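Local coordinates for protein hydroxyglutarate synthase (Oryza sativa, PDB 6W1K) that catalyses the iron(II)-dependent decarboxylation and hydroxylation of 2-oxoadipate to D-2-hydroxyglutarate in plastids, a step of plant lysine catabolism, at residues S133-D138 / F173-R178; A249-A254 / E259-S264. All blocks are in the same frame, centred on the assembly; numbering follows the deposited sequence.

Contact 1: S133-D138 / F173-R178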
loop_
_atom_site.group_PDB
_atom_site.type_symbol
_atom_site.label_atom_id
_atom_site.label_comp_id
_atom_site.label_asym_id
_atom_site.label_seq_id
_atom_site.Cartn_x
_atom_site.Cartn_y
_atom_site.Cartn_z
ATOM N N SER A 133 -3.408 18.626 -16.703
ATOM C CA SER A 133 -3.296 19.939 -17.333
ATOM C C SER A 133 -1.828 20.278 -17.606
ATOM O O SER A 133 -0.925 19.835 -16.880
ATOM C CB SER A 133 -3.888 21.018 -16.421
ATOM O OG SER A 133 -3.044 21.211 -15.280
ATOM N N PRO A 134 -1.564 21.100 -18.618
ATOM C CA PRO A 134 -0.180 21.535 -18.858
ATOM C C PRO A 134 0.476 22.168 -17.641
ATOM O O PRO A 134 1.666 21.934 -17.388
ATOM C CB PRO A 134 -0.331 22.543 -20.010
ATOM C CG PRO A 134 -1.579 22.110 -20.724
ATOM C CD PRO A 134 -2.498 21.584 -19.652
ATOM N N GLN A 135 -0.266 22.970 -16.874
ATOM C CA GLN A 135 0.325 23.613 -15.703
ATOM C C GLN A 135 0.858 22.587 -14.703
ATOM O O GLN A 135 1.991 22.718 -14.211
ATOM C CB GLN A 135 -0.703 24.537 -15.041
ATOM C CG GLN A 135 -0.162 25.276 -13.830
ATOM C CD GLN A 135 -1.226 26.064 -13.084
ATOM O OE1 GLN A 135 -2.432 25.775 -13.164
ATOM N NE2 GLN A 135 -0.779 27.066 -12.341
ATOM N N SER A 136 0.055 21.565 -14.364
ATOM C CA SER A 136 0.532 20.532 -13.434
ATOM C C SER A 136 1.640 19.690 -14.049
ATOM O O SER A 136 2.556 19.251 -13.348
ATOM C CB SER A 136 -0.609 19.613 -12.988
ATOM O OG SER A 136 -1.575 20.349 -12.255
ATOM N N GLN A 137 1.550 19.388 -15.344
ATOM C CA GLN A 137 2.658 18.683 -15.974
ATOM C C GLN A 137 3.956 19.448 -15.785
ATOM O O GLN A 137 5.015 18.843 -15.558
ATOM C CB GLN A 137 2.391 18.457 -17.461
ATOM C CG GLN A 137 1.247 17.539 -17.729
ATOM C CD GLN A 137 1.186 17.094 -19.173
ATOM O OE1 GLN A 137 2.197 16.726 -19.773
ATOM N NE2 GLN A 137 -0.010 17.111 -19.735
ATOM N N ASP A 138 3.902 20.783 -15.885
ATOM C CA ASP A 138 5.130 21.562 -15.793
ATOM C C ASP A 138 5.649 21.605 -14.360
ATOM O O ASP A 138 6.861 21.641 -14.137
ATOM C CB ASP A 138 4.925 22.991 -16.289
ATOM C CG ASP A 138 4.764 23.079 -17.794
ATOM O OD1 ASP A 138 5.002 22.071 -18.492
ATOM O OD2 ASP A 138 4.382 24.168 -18.278
ATOM N N PHE A 173 2.272 22.746 -4.351
ATOM C CA PHE A 173 1.399 21.795 -3.671
ATOM C C PHE A 173 -0.059 22.220 -3.812
ATOM O O PHE A 173 -0.931 21.397 -4.098
ATOM C CB PHE A 173 1.818 21.704 -2.204
ATOM C CG PHE A 173 0.978 20.770 -1.365
ATOM C CD1 PHE A 173 -0.008 21.258 -0.548
ATOM C CD2 PHE A 173 1.218 19.411 -1.370
ATOM C CE1 PHE A 173 -0.769 20.389 0.247
ATOM C CE2 PHE A 173 0.486 18.556 -0.574
ATOM C CZ PHE A 173 -0.517 19.041 0.224
ATOM N N GLN A 174 -0.331 23.507 -3.649
ATOM C CA GLN A 174 -1.694 24.002 -3.777
ATOM C C GLN A 174 -2.265 23.709 -5.162
ATOM O O GLN A 174 -3.409 23.260 -5.284
ATOM C CB GLN A 174 -1.731 25.501 -3.509
ATOM C CG GLN A 174 -1.904 25.910 -2.077
ATOM C CD GLN A 174 -1.910 27.428 -1.962
ATOM O OE1 GLN A 174 -0.969 28.094 -2.416
ATOM N NE2 GLN A 174 -2.985 27.987 -1.401
ATOM N N VAL A 175 -1.503 24.015 -6.220
ATOM C CA VAL A 175 -1.985 23.809 -7.590
ATOM C C VAL A 175 -2.258 22.327 -7.852
ATOM O O VAL A 175 -3.283 21.959 -8.448
ATOM C CB VAL A 175 -0.964 24.377 -8.595
ATOM C CG1 VAL A 175 -1.308 23.950 -10.009
ATOM C CG2 VAL A 175 -0.904 25.903 -8.500
ATOM N N LEU A 176 -1.345 21.457 -7.438
ATOM C CA LEU A 176 -1.568 20.021 -7.656
ATOM C C LEU A 176 -2.757 19.522 -6.848
ATOM O O LEU A 176 -3.577 18.747 -7.353
ATOM C CB LEU A 176 -0.319 19.243 -7.292
ATOM C CG LEU A 176 0.868 19.380 -8.242
ATOM C CD1 LEU A 176 1.990 18.458 -7.705
ATOM C CD2 LEU A 176 0.510 19.048 -9.687
ATOM N N SER A 177 -2.870 19.963 -5.593
ATOM C CA SER A 177 -3.979 19.521 -4.759
ATOM C C SER A 177 -5.316 19.781 -5.413
ATOM O O SER A 177 -6.274 19.042 -5.173
ATOM C CB SER A 177 -3.967 20.214 -3.402
ATOM O OG SER A 177 -2.904 19.751 -2.605
ATOM N N ARG A 178 -5.417 20.849 -6.207
ATOM C CA ARG A 178 -6.696 21.211 -6.808
ATOM C C ARG A 178 -7.034 20.336 -8.014
ATOM O O ARG A 178 -8.215 20.139 -8.325
ATOM C CB ARG A 178 -6.671 22.687 -7.212
ATOM C CG ARG A 178 -6.801 23.665 -6.036
ATOM C CD ARG A 178 -6.528 25.104 -6.480
ATOM N NE ARG A 178 -6.263 25.981 -5.342
ATOM C CZ ARG A 178 -5.244 26.837 -5.268
ATOM N NH1 ARG A 178 -4.373 26.937 -6.269
ATOM N NH2 ARG A 178 -5.095 27.598 -4.192
#

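Contact 2: A249-A254 / E259-S264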
loop_
_atom_site.group_PDB
_atom_site.type_symbol
_atom_site.label_atom_id
_atom_site.label_comp_id
_atom_site.label_asym_id
_atom_site.label_seq_id
_atom_site.Cartn_x
_atom_site.Cartn_y
_atom_site.Cartn_z
ATOM N N ALA A 249 0.120 15.731 9.015
ATOM C CA ALA A 249 1.339 16.240 9.623
ATOM C C ALA A 249 1.561 17.672 9.178
ATOM O O ALA A 249 1.085 18.087 8.118
ATOM C CB ALA A 249 2.573 15.417 9.238
ATOM N N LEU A 250 2.277 18.425 10.000
ATOM C CA LEU A 250 2.720 19.754 9.605
ATOM C C LEU A 250 3.978 19.603 8.762
ATOM O O LEU A 250 4.874 18.816 9.092
ATOM C CB LEU A 250 2.992 20.635 10.827
ATOM C CG LEU A 250 1.755 20.963 11.671
ATOM C CD1 LEU A 250 2.159 21.725 12.917
ATOM C CD2 LEU A 250 0.728 21.767 10.849
ATOM N N PHE A 251 4.031 20.338 7.661
ATOM C CA PHE A 251 5.167 20.300 6.748
ATOM C C PHE A 251 5.618 21.728 6.477
ATOM O O PHE A 251 4.802 22.591 6.146
ATOM C CB PHE A 251 4.761 19.549 5.474
ATOM C CG PHE A 251 5.898 19.253 4.541
ATOM C CD1 PHE A 251 6.730 18.170 4.751
ATOM C CD2 PHE A 251 6.118 20.061 3.417
ATOM C CE1 PHE A 251 7.778 17.913 3.867
ATOM C CE2 PHE A 251 7.141 19.800 2.524
ATOM C CZ PHE A 251 7.978 18.737 2.749
ATOM N N THR A 252 6.913 21.984 6.616
ATOM C CA THR A 252 7.461 23.283 6.235
ATOM C C THR A 252 7.948 23.215 4.788
ATOM O O THR A 252 8.938 22.548 4.477
ATOM C CB THR A 252 8.558 23.706 7.209
ATOM O OG1 THR A 252 7.955 23.848 8.504
ATOM C CG2 THR A 252 9.167 25.078 6.813
ATOM N N PHE A 253 7.234 23.891 3.904
ATOM C CA PHE A 253 7.595 23.962 2.502
ATOM C C PHE A 253 8.820 24.861 2.284
ATOM O O PHE A 253 9.241 25.639 3.153
ATOM C CB PHE A 253 6.376 24.442 1.701
ATOM C CG PHE A 253 5.256 23.446 1.706
ATOM C CD1 PHE A 253 4.340 23.403 2.759
ATOM C CD2 PHE A 253 5.121 22.533 0.671
ATOM C CE1 PHE A 253 3.320 22.485 2.767
ATOM C CE2 PHE A 253 4.096 21.597 0.685
ATOM C CZ PHE A 253 3.207 21.573 1.728
ATOM N N ALA A 254 9.387 24.741 1.082
ATOM C CA ALA A 254 10.655 25.375 0.771
ATOM C C ALA A 254 10.580 26.885 0.812
ATOM O O ALA A 254 11.621 27.531 0.973
ATOM C CB ALA A 254 11.154 24.941 -0.605
ATOM N N GLU A 259 2.279 24.146 6.537
ATOM C CA GLU A 259 0.886 23.810 6.270
ATOM C C GLU A 259 0.692 22.315 6.436
ATOM O O GLU A 259 1.651 21.540 6.434
ATOM C CB GLU A 259 0.463 24.248 4.861
ATOM C CG GLU A 259 -0.223 25.604 4.874
ATOM C CD GLU A 259 -1.597 25.520 5.552
ATOM O OE1 GLU A 259 -2.217 24.415 5.565
ATOM O OE2 GLU A 259 -2.030 26.542 6.108
ATOM N N SER A 260 -0.573 21.914 6.563
ATOM C CA SER A 260 -0.904 20.511 6.814
ATOM C C SER A 260 -0.782 19.690 5.536
ATOM O O SER A 260 -1.190 20.134 4.463
ATOM C CB SER A 260 -2.324 20.408 7.379
ATOM O OG SER A 260 -2.638 19.072 7.724
ATOM N N ILE A 261 -0.243 18.474 5.653
ATOM C CA ILE A 261 -0.185 17.555 4.520
ATOM C C ILE A 261 -0.697 16.172 4.970
ATOM O O ILE A 261 -0.588 15.811 6.147
ATOM C CB ILE A 261 1.254 17.370 3.961
ATOM C CG1 ILE A 261 2.180 16.810 5.042
ATOM C CG2 ILE A 261 1.820 18.630 3.364
ATOM C CD1 ILE A 261 3.446 16.134 4.553
ATOM N N PRO A 262 -1.138 15.357 4.022
ATOM C CA PRO A 262 -1.433 13.950 4.341
ATOM C C PRO A 262 -0.179 13.080 4.402
ATOM O O PRO A 262 0.738 13.203 3.588
ATOM C CB PRO A 262 -2.340 13.516 3.179
ATOM C CG PRO A 262 -1.856 14.353 2.010
ATOM C CD PRO A 262 -1.507 15.705 2.636
ATOM N N ARG A 263 -0.134 12.221 5.418
ATOM C CA ARG A 263 0.840 11.135 5.447
ATOM C C ARG A 263 0.109 9.858 5.016
ATOM O O ARG A 263 -0.654 9.872 4.033
ATOM C CB ARG A 263 1.501 11.035 6.823
ATOM C CG ARG A 263 2.397 12.255 7.171
ATOM C CD ARG A 263 3.565 12.381 6.217
ATOM N NE ARG A 263 4.682 13.151 6.742
ATOM C CZ ARG A 263 5.715 13.548 6.005
ATOM N NH1 ARG A 263 5.757 13.265 4.703
ATOM N NH2 ARG A 263 6.700 14.236 6.561
ATOM N N SER A 264 0.339 8.757 5.707
ATOM C CA SER A 264 -0.115 7.449 5.252
ATOM C C SER A 264 -1.237 6.949 6.143
ATOM O O SER A 264 -1.682 7.617 7.077
ATOM C CB SER A 264 1.057 6.477 5.223
ATOM O OG SER A 264 2.029 6.938 4.303
HETATM O O HOH W 1 6.088 16.533 8.130
#

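Contact 1: S133-D138 / F173-R178
S136 and L176 mark where the two backbones come nearest, CA to CA 6.2 Å, as the first turn of helix 134-147 crosses helix 170-179 at 132° between chain directions, the short axes 10.0 Å apart. This is helix-helix packing in the helical region of a protein whose sequence belongs to the glyoxalase clan, with the L176 side chain about 12 Å from that of R63, a 2-oxoadipate-binding residue. The touching side chains are few, and they meet by van der Waals contact. S136 meets the end of L176: its CB is 3.5 Å from L176 CD2, and its OG also lies against that methyl. The hydroxyl of S136 has its polar partner elsewhere, in E179 OE1 one turn further along the second helix, which also hydrogen-bonds S133 OG; the N-cap serine and a serine of the first turn share one carboxylate oxygen. L176 also touches I140 and V175 touches I139, both further along helix 134-147. At the exposed side, Q135 carries its CG anti to the backbone N (chi1 -179°) and then runs extended, which brings its amide end against V175 from the opposite direction. V175 CG1 rests 3.7 Å from Q135 CD, and CG2 comes near NE2. As N-cap, S133 OG accepts the amide hydrogen of S136 N at 3.3 Å, nearly straight at 170°.

Contact 2: A249-A254 / E259-S264
A249 pairs with I261 and F251 with E259 as the hydrogen-bonded pairs of a strongly twisted antiparallel beta hairpin, strand 248-252 against strand 258-271, with L250 and S260 as the non-hydrogen-bonded pair between them. I261 N reaches A249 O at 2.8 Å, and three more backbone bonds complete the pairing. The face bearing A249, F251 and I261 holds the apolar contact, organised by I261. From its CB, CG1 sits between the backbone N and the carbonyl carbon (chi1 60°), which leaves CG2 anti to the carbonyl carbon. CG1 passes close to A249 O and F251 CB; CG2 packs on F253 CZ at 3.6 Å and on F251 CB at 3.7 Å. At the tip, I261 CD1 lies 3.9 Å from F251 CD1. The same methyl stands above one face of the R263 guanidinium, displaced toward its rim. An alanine here is likely to open a gap beside F251 CB and F253 CZ and leave that guanidinium face without its methyl cover. The two rings also meet each other: F251 CD2 stands 3.5 Å above the plane of the F253 ring, over its centre. V188 of helix 181-189 packs on both I261 and F253, and K167 makes a cation-pi contact with F251. On the second strand, E259 is bent at chi2 and its OE1 accepts from S260 N, which approaches from above the carboxylate plane. R263 lays its CG 3.8 Å from A249 CB, while NH1 bonds N189 OD1. Its NH2 bonds weakly to a water, which in turn donates to L250 O, 2.8 Å from the water oxygen.

How the contacts relate
Both contacts are partly buried and stand on the same side of the chain's centre, about 17 Å apart between centres. Contact 1 joins two helices through a few side chains in van der Waals contact, with the hydroxyls of S133 and S136 bonded to E179; contact 2 is held by main-chain bonds as well as a larger hydrophobic face. F173 connects them: it belongs to the second helix of contact 1 but turns its side chain to the hairpin, with F173 CB 3.7 Å from F253 CE2 and the ring atom F173 CZ 3.9 Å from I261 CG2. Helix 181-189 touches both, and strand 258-271 runs on to Y265 and E267 of the active site.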